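Long-range contacts in acetolactate synthase isozyme 1 large subunit (Escherichia coli, PDB 6LPI), which belongs to the thiamine diphosphate enzyme family and holds thiamine diphosphate, a magnesium ion and flavin-adenine dinucleotide: residues P77-A82 with P104-T109; R213-L218 with Y271-A276. One frame throughout, in Å; residues are numbered along the deposited sequence.

Interaction 1 (P77-A82 with P104-T109)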
ATOM      1  N   PRO B  77       2.391   6.447 -11.104  1.00 52.13           N
ATOM      2  CA  PRO B  77       3.129   5.169 -11.210  1.00 53.70           C
ATOM      3  C   PRO B  77       4.631   5.314 -11.465  1.00 57.44           C
ATOM      4  O   PRO B  77       5.085   6.163 -12.238  1.00 56.83           O
ATOM      5  CB  PRO B  77       2.460   4.454 -12.385  1.00 45.49           C
ATOM      6  CG  PRO B  77       1.579   5.467 -13.043  1.00 48.23           C
ATOM      7  CD  PRO B  77       1.215   6.471 -11.995  1.00 47.16           C
ATOM      8  N   ALA B  78       5.405   4.471 -10.779  1.00 52.72           N
ATOM      9  CA  ALA B  78       6.842   4.314 -10.966  1.00 38.45           C
ATOM     10  C   ALA B  78       7.105   2.936 -11.562  1.00 45.06           C
ATOM     11  O   ALA B  78       6.292   2.031 -11.410  1.00 50.95           O
ATOM     12  CB  ALA B  78       7.583   4.502  -9.649  1.00 38.32           C
ATOM     13  N   VAL B  79       8.221   2.784 -12.268  1.00 47.05           N
ATOM     14  CA  VAL B  79       8.492   1.621 -13.108  1.00 37.39           C
ATOM     15  C   VAL B  79       9.744   0.895 -12.637  1.00 38.04           C
ATOM     16  O   VAL B  79      10.789   1.521 -12.432  1.00 47.70           O
ATOM     17  CB  VAL B  79       8.631   2.041 -14.581  1.00 52.97           C
ATOM     18  CG1 VAL B  79       9.093   0.873 -15.438  1.00 60.80           C
ATOM     19  CG2 VAL B  79       7.292   2.602 -15.083  1.00 54.67           C
ATOM     20  N   CYS B  80       9.657  -0.436 -12.528  1.00 36.64           N
ATOM     21  CA  CYS B  80      10.829  -1.269 -12.262  1.00 39.87           C
ATOM     22  C   CYS B  80      10.954  -2.364 -13.311  1.00 42.81           C
ATOM     23  O   CYS B  80       9.973  -2.746 -13.945  1.00 55.33           O
ATOM     24  CB  CYS B  80      10.783  -1.886 -10.866  1.00 50.31           C
ATOM     25  SG  CYS B  80       9.210  -2.592 -10.439  1.00 62.78           S
ATOM     26  N   MET B  81      12.172  -2.873 -13.501  1.00 43.27           N
ATOM     27  CA  MET B  81      12.437  -3.768 -14.626  1.00 50.90           C
ATOM     28  C   MET B  81      13.313  -4.936 -14.208  1.00 49.91           C
ATOM     29  O   MET B  81      14.249  -4.763 -13.425  1.00 54.51           O
ATOM     30  CB  MET B  81      13.164  -3.036 -15.753  1.00 55.79           C
ATOM     31  CG  MET B  81      12.616  -1.692 -16.106  1.00 58.82           C
ATOM     32  SD  MET B  81      13.483  -1.102 -17.545  1.00 70.86           S
ATOM     33  CE  MET B  81      12.238  -1.369 -18.808  1.00 74.66           C
ATOM     34  N   ALA B  82      13.051  -6.109 -14.780  1.00 45.39           N
ATOM     35  CA  ALA B  82      13.879  -7.273 -14.488  1.00 41.60           C
ATOM     36  C   ALA B  82      13.802  -8.262 -15.651  1.00 46.94           C
ATOM     37  O   ALA B  82      12.946  -8.152 -16.535  1.00 56.23           O
ATOM     38  CB  ALA B  82      13.470  -7.918 -13.164  1.00 36.84           C
ATOM     39  N   PRO B 104       0.646   2.727  -7.060  1.00 54.12           N
ATOM     40  CA  PRO B 104       0.748   2.574  -8.522  1.00 53.99           C
ATOM     41  C   PRO B 104       2.162   2.226  -8.964  1.00 52.16           C
ATOM     42  O   PRO B 104       3.056   3.070  -9.007  1.00 67.51           O
ATOM     43  CB  PRO B 104       0.323   3.952  -9.046  1.00 53.14           C
ATOM     44  CG  PRO B 104       0.704   4.889  -7.931  1.00 45.48           C
ATOM     45  CD  PRO B 104       0.500   4.141  -6.658  1.00 42.24           C
ATOM     46  N   LEU B 105       2.372   0.972  -9.298  1.00 47.79           N
ATOM     47  CA  LEU B 105       3.627   0.507  -9.841  1.00 47.44           C
ATOM     48  C   LEU B 105       3.371  -0.120 -11.206  1.00 52.36           C
ATOM     49  O   LEU B 105       2.377  -0.824 -11.399  1.00 62.35           O
ATOM     50  CB  LEU B 105       4.236  -0.518  -8.867  1.00 46.89           C
ATOM     51  CG  LEU B 105       5.731  -0.583  -8.591  1.00 48.47           C
ATOM     52  CD1 LEU B 105       6.137   0.692  -7.874  1.00 55.29           C
ATOM     53  CD2 LEU B 105       6.053  -1.819  -7.758  1.00 42.92           C
ATOM     54  N   ILE B 106       4.251   0.142 -12.161  1.00 52.57           N
ATOM     55  CA  ILE B 106       4.343  -0.649 -13.382  1.00 49.90           C
ATOM     56  C   ILE B 106       5.640  -1.425 -13.303  1.00 40.75           C
ATOM     57  O   ILE B 106       6.717  -0.847 -13.111  1.00 38.71           O
ATOM     58  CB  ILE B 106       4.265   0.193 -14.666  1.00 50.89           C
ATOM     59  CG1 ILE B 106       2.816   0.526 -15.022  1.00 50.25           C
ATOM     60  CG2 ILE B 106       4.896  -0.545 -15.821  1.00 54.85           C
ATOM     61  CD1 ILE B 106       2.236   1.651 -14.299  1.00 48.62           C
ATOM     62  N   CYS B 107       5.526  -2.731 -13.455  1.00 42.03           N
ATOM     63  CA  CYS B 107       6.640  -3.656 -13.342  1.00 47.50           C
ATOM     64  C   CYS B 107       6.804  -4.353 -14.687  1.00 50.24           C
ATOM     65  O   CYS B 107       5.889  -5.044 -15.145  1.00 58.70           O
ATOM     66  CB  CYS B 107       6.343  -4.639 -12.209  1.00 55.61           C
ATOM     67  SG  CYS B 107       7.153  -6.201 -12.307  1.00 73.99           S
ATOM     68  N   ILE B 108       7.962  -4.189 -15.312  1.00 41.41           N
ATOM     69  CA  ILE B 108       8.211  -4.711 -16.650  1.00 40.05           C
ATOM     70  C   ILE B 108       9.286  -5.781 -16.575  1.00 40.96           C
ATOM     71  O   ILE B 108      10.378  -5.558 -16.036  1.00 48.02           O
ATOM     72  CB  ILE B 108       8.598  -3.600 -17.637  1.00 38.12           C
ATOM     73  CG1 ILE B 108       7.388  -2.705 -17.924  1.00 47.20           C
ATOM     74  CG2 ILE B 108       9.086  -4.196 -18.907  1.00 37.52           C
ATOM     75  CD1 ILE B 108       7.741  -1.359 -18.540  1.00 38.54           C
ATOM     76  N   THR B 109       8.975  -6.941 -17.125  1.00 48.73           N
ATOM     77  CA  THR B 109       9.856  -8.089 -17.068  1.00 51.15           C
ATOM     78  C   THR B 109      10.038  -8.645 -18.474  1.00 50.29           C
ATOM     79  O   THR B 109       9.084  -8.707 -19.259  1.00 48.22           O
ATOM     80  CB  THR B 109       9.252  -9.137 -16.091  1.00 56.37           C
ATOM     81  OG1 THR B 109       9.572  -8.774 -14.738  1.00 58.21           O
ATOM     82  CG2 THR B 109       9.777 -10.506 -16.346  1.00 67.42           C
TER
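In Ile106, CG1 stands anti to the carbonyl carbon (chi1 -81°) and chi2 of 81° turns CD1 toward Pro77, whose CB it meets at 3.4 Å; the two side chains lie side by side, pointing the same way. Cys80 has SG between its own backbone N and carbonyl carbon (chi1 46°), from where it reaches Cys107 CB at 3.9 Å. On the face of Val79, Ile106, Met81 and Ile108, Val79 CG2 rests on Ile106 CB (3.9 Å) and its CG1 on Ile108 CD1 (4.1 Å). Between the two faces, five backbone hydrogen bonds join the strands in parallel, alternating in direction, from Ala78 N to Pro104 O (3.3 Å) through Ile108 N to Cys80 O (2.8 Å) and on to Ala82 N with Ile108 O. CA-H groups close on most of the same carbonyls, as from Val79 CA to Ile106 O. Phe155 of helix 147-159 touches Pro77 and Ile106, while Leu91 of helix 86-101 touches Ala82, Cys107 and Thr109. Strands 78-82 and 105-111 with the connecting helix 86-101 thus form a classic beta-alpha-beta crossover at the middle of the parallel sheet of the N-terminal thiamine diphosphate-binding domain.

Interaction 2 (R213-L218 with Y271-A276)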
ATOM      1  N   ARG B 213     -21.623  12.244  19.287  1.00 52.30           N
ATOM      2  CA  ARG B 213     -20.208  11.922  19.524  1.00 57.06           C
ATOM      3  C   ARG B 213     -19.568  11.318  18.276  1.00 57.48           C
ATOM      4  O   ARG B 213     -19.200  10.136  18.251  1.00 59.97           O
ATOM      5  CB  ARG B 213     -20.052  10.980  20.725  1.00 47.62           C
ATOM      6  CG  ARG B 213     -20.736  11.439  22.002  1.00 44.49           C
ATOM      7  CD  ARG B 213     -20.331  10.592  23.206  1.00 49.26           C
ATOM      8  NE  ARG B 213     -20.821   9.218  23.112  1.00 56.65           N
ATOM      9  CZ  ARG B 213     -22.043   8.827  23.457  1.00 61.02           C
ATOM     10  NH1 ARG B 213     -22.912   9.711  23.931  1.00 52.12           N
ATOM     11  NH2 ARG B 213     -22.397   7.551  23.318  1.00 69.29           N
ATOM     12  N   PRO B 214     -19.384  12.110  17.231  1.00 51.48           N
ATOM     13  CA  PRO B 214     -18.777  11.564  16.018  1.00 56.16           C
ATOM     14  C   PRO B 214     -17.259  11.562  16.087  1.00 57.11           C
ATOM     15  O   PRO B 214     -16.625  12.376  16.763  1.00 59.43           O
ATOM     16  CB  PRO B 214     -19.262  12.533  14.932  1.00 59.53           C
ATOM     17  CG  PRO B 214     -19.290  13.852  15.648  1.00 62.86           C
ATOM     18  CD  PRO B 214     -19.669  13.547  17.096  1.00 57.60           C
ATOM     19  N   VAL B 215     -16.678  10.609  15.364  1.00 42.67           N
ATOM     20  CA  VAL B 215     -15.243  10.573  15.143  1.00 44.95           C
ATOM     21  C   VAL B 215     -15.022  10.379  13.660  1.00 49.74           C
ATOM     22  O   VAL B 215     -15.829   9.739  12.970  1.00 42.11           O
ATOM     23  CB  VAL B 215     -14.497   9.481  15.940  1.00 35.85           C
ATOM     24  CG1 VAL B 215     -14.998   9.388  17.365  1.00 37.00           C
ATOM     25  CG2 VAL B 215     -14.535   8.174  15.205  1.00 42.70           C
ATOM     26  N   LEU B 216     -13.968  11.009  13.162  1.00 55.48           N
ATOM     27  CA  LEU B 216     -13.575  10.917  11.767  1.00 51.05           C
ATOM     28  C   LEU B 216     -12.400   9.949  11.696  1.00 43.88           C
ATOM     29  O   LEU B 216     -11.415  10.104  12.417  1.00 46.25           O
ATOM     30  CB  LEU B 216     -13.243  12.309  11.220  1.00 47.56           C
ATOM     31  CG  LEU B 216     -12.597  12.535   9.865  1.00 51.69           C
ATOM     32  CD1 LEU B 216     -13.565  12.151   8.783  1.00 49.42           C
ATOM     33  CD2 LEU B 216     -12.265  13.998   9.713  1.00 56.83           C
ATOM     34  N   TYR B 217     -12.562   8.902  10.932  1.00 33.11           N
ATOM     35  CA  TYR B 217     -11.630   7.787  10.870  1.00 32.26           C
ATOM     36  C   TYR B 217     -10.986   7.807   9.480  1.00 39.98           C
ATOM     37  O   TYR B 217     -11.614   7.450   8.483  1.00 41.58           O
ATOM     38  CB  TYR B 217     -12.405   6.510  11.212  1.00 30.98           C
ATOM     39  CG  TYR B 217     -11.790   5.170  10.910  1.00 35.26           C
ATOM     40  CD1 TYR B 217     -10.434   5.009  10.678  1.00 30.36           C
ATOM     41  CD2 TYR B 217     -12.595   4.058  10.830  1.00 43.83           C
ATOM     42  CE1 TYR B 217      -9.911   3.777  10.394  1.00 35.16           C
ATOM     43  CE2 TYR B 217     -12.083   2.827  10.537  1.00 45.93           C
ATOM     44  CZ  TYR B 217     -10.742   2.688  10.323  1.00 41.06           C
ATOM     45  OH  TYR B 217     -10.240   1.445  10.035  1.00 45.43           O
ATOM     46  N   LEU B 218      -9.734   8.243   9.420  1.00 46.68           N
ATOM     47  CA  LEU B 218      -9.002   8.416   8.170  1.00 46.59           C
ATOM     48  C   LEU B 218      -8.083   7.249   7.865  1.00 42.94           C
ATOM     49  O   LEU B 218      -7.434   6.701   8.762  1.00 46.82           O
ATOM     50  CB  LEU B 218      -8.180   9.700   8.196  1.00 49.70           C
ATOM     51  CG  LEU B 218      -8.991  10.891   8.623  1.00 50.92           C
ATOM     52  CD1 LEU B 218      -8.099  12.149   8.537  1.00 60.37           C
ATOM     53  CD2 LEU B 218     -10.174  10.940   7.657  1.00 36.38           C
ATOM     54  N   TYR B 271     -10.052   3.862  23.650  1.00 41.66           N
ATOM     55  CA  TYR B 271     -11.251   3.915  24.488  1.00 50.55           C
ATOM     56  C   TYR B 271     -12.253   4.931  23.954  1.00 59.06           C
ATOM     57  O   TYR B 271     -13.469   4.715  24.031  1.00 63.64           O
ATOM     58  CB  TYR B 271     -10.895   4.263  25.939  1.00 54.97           C
ATOM     59  CG  TYR B 271     -10.214   3.152  26.713  1.00 60.71           C
ATOM     60  CD1 TYR B 271     -10.490   1.822  26.447  1.00 55.16           C
ATOM     61  CD2 TYR B 271      -9.242   3.438  27.673  1.00 68.52           C
ATOM     62  CE1 TYR B 271      -9.836   0.801  27.127  1.00 58.65           C
ATOM     63  CE2 TYR B 271      -8.582   2.413  28.371  1.00 68.12           C
ATOM     64  CZ  TYR B 271      -8.893   1.099  28.087  1.00 62.58           C
ATOM     65  OH  TYR B 271      -8.270   0.068  28.747  1.00 60.98           O
ATOM     66  N   ILE B 272     -11.761   6.049  23.416  1.00 56.01           N
ATOM     67  CA  ILE B 272     -12.648   7.108  22.954  1.00 51.97           C
ATOM     68  C   ILE B 272     -13.534   6.616  21.824  1.00 54.32           C
ATOM     69  O   ILE B 272     -14.714   6.971  21.756  1.00 53.77           O
ATOM     70  CB  ILE B 272     -11.840   8.344  22.527  1.00 56.13           C
ATOM     71  CG1 ILE B 272     -11.392   9.122  23.768  1.00 70.66           C
ATOM     72  CG2 ILE B 272     -12.668   9.213  21.551  1.00 46.35           C
ATOM     73  CD1 ILE B 272     -10.205  10.054  23.539  1.00 73.66           C
ATOM     74  N   LEU B 273     -12.986   5.791  20.920  1.00 55.71           N
ATOM     75  CA  LEU B 273     -13.780   5.323  19.785  1.00 50.02           C
ATOM     76  C   LEU B 273     -14.992   4.515  20.233  1.00 56.20           C
ATOM     77  O   LEU B 273     -16.060   4.592  19.610  1.00 52.82           O
ATOM     78  CB  LEU B 273     -12.905   4.511  18.839  1.00 44.19           C
ATOM     79  CG  LEU B 273     -12.084   5.385  17.884  1.00 56.97           C
ATOM     80  CD1 LEU B 273     -10.769   4.750  17.514  1.00 59.78           C
ATOM     81  CD2 LEU B 273     -12.861   5.633  16.627  1.00 62.11           C
ATOM     82  N   GLN B 274     -14.860   3.780  21.338  1.00 58.82           N
ATOM     83  CA  GLN B 274     -15.954   2.983  21.878  1.00 47.73           C
ATOM     84  C   GLN B 274     -17.091   3.839  22.418  1.00 47.33           C
ATOM     85  O   GLN B 274     -18.187   3.318  22.646  1.00 50.07           O
ATOM     86  CB  GLN B 274     -15.401   2.055  22.965  1.00 50.62           C
ATOM     87  CG  GLN B 274     -14.474   1.000  22.414  1.00 53.42           C
ATOM     88  CD  GLN B 274     -15.250  -0.127  21.768  1.00 56.87           C
ATOM     89  OE1 GLN B 274     -15.260  -0.289  20.546  1.00 57.22           O
ATOM     90  NE2 GLN B 274     -15.859  -0.953  22.600  1.00 59.37           N
ATOM     91  N   GLU B 275     -16.841   5.122  22.649  1.00 53.38           N
ATOM     92  CA  GLU B 275     -17.859   6.093  23.022  1.00 52.88           C
ATOM     93  C   GLU B 275     -18.551   6.718  21.813  1.00 45.73           C
ATOM     94  O   GLU B 275     -19.572   7.392  21.983  1.00 50.16           O
ATOM     95  CB  GLU B 275     -17.239   7.222  23.866  1.00 52.99           C
ATOM     96  CG  GLU B 275     -16.417   6.801  25.068  1.00 60.59           C
ATOM     97  CD  GLU B 275     -17.248   6.324  26.234  1.00 75.66           C
ATOM     98  OE1 GLU B 275     -16.658   5.772  27.192  1.00 81.84           O
ATOM     99  OE2 GLU B 275     -18.471   6.561  26.235  1.00 83.63           O
ATOM    100  N   ALA B 276     -18.029   6.525  20.607  1.00 37.79           N
ATOM    101  CA  ALA B 276     -18.627   7.162  19.440  1.00 52.85           C
ATOM    102  C   ALA B 276     -20.022   6.615  19.124  1.00 61.13           C
ATOM    103  O   ALA B 276     -20.278   5.412  19.245  1.00 60.44           O
ATOM    104  CB  ALA B 276     -17.727   6.973  18.226  1.00 52.78           C
TER
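In the central domain, which belongs to the Rossmann-like group of folds, the chain passing from helix 267-273 to strand 278-282 makes a type I beta turn, Leu273 to Ala276, and this turn packs against Arg213 and against Val215 of strand 214-218. The contact has a polar side and an apolar side. On the polar side the guanidinium of Arg213 reaches the carbonyl oxygen of Glu275, which lies at the guanidinium edge, near its plane. NE gives a fairly straight hydrogen bond (164° at the hydrogen), although its modelled length is too short to be taken literally at this resolution; NH2 adds a weak, bent bond from 3.1 Å to the same Glu275 O. Chi3 of -67° bends the arginine chain and sets NE at this oxygen. Arg213 NE and Glu275 OE2 are 4.7 Å apart, too far for a salt bridge, but the opposite charges may still favour each other. Where the main chains come close, Ala276 CA turns its hydrogen to Arg213 O at 3.3 Å. On the apolar side Val215 divides its methyls between two partners: CG1 touches Ala276 CB at 3.7 Å, and CG2 meets Leu273 CD2 at 3.4 Å, the valine and leucine side chains crossing at about a right angle. The turn is itself closed by a hydrogen bond from Ala276 N to Leu273 O (2.9 Å). Just past it, Asp277 accepts a bond from Arg213 N through OD1, and backbone bonds join Val215 to Leu278 and Ile280, where strand 278-282 runs beside strand 214-218. Trp346 of helix 344-354 lies against both Arg213 and Val215, and the same helix touches Ile272 through Val350 and Leu353.

Interactions 1 and 2 lie on opposite sides of the chain's centre, their centres 39 Å apart and their nearest atoms about 17 Å apart, with no direct touch. The first pairs neighbouring strands inside the N-terminal domain; the second sets a turn against a strand in the central domain. Neither contact touches flavin-adenine dinucleotide: the side chain of Pro104 is about 10 Å from a bound molecule and that of Leu273 about 9 Å. Interaction 1 borders residues of a thiamine diphosphate pocket: Cys83, a pocket residue, directly follows Ala82, and Ala82 touches Glu60, another pocket residue.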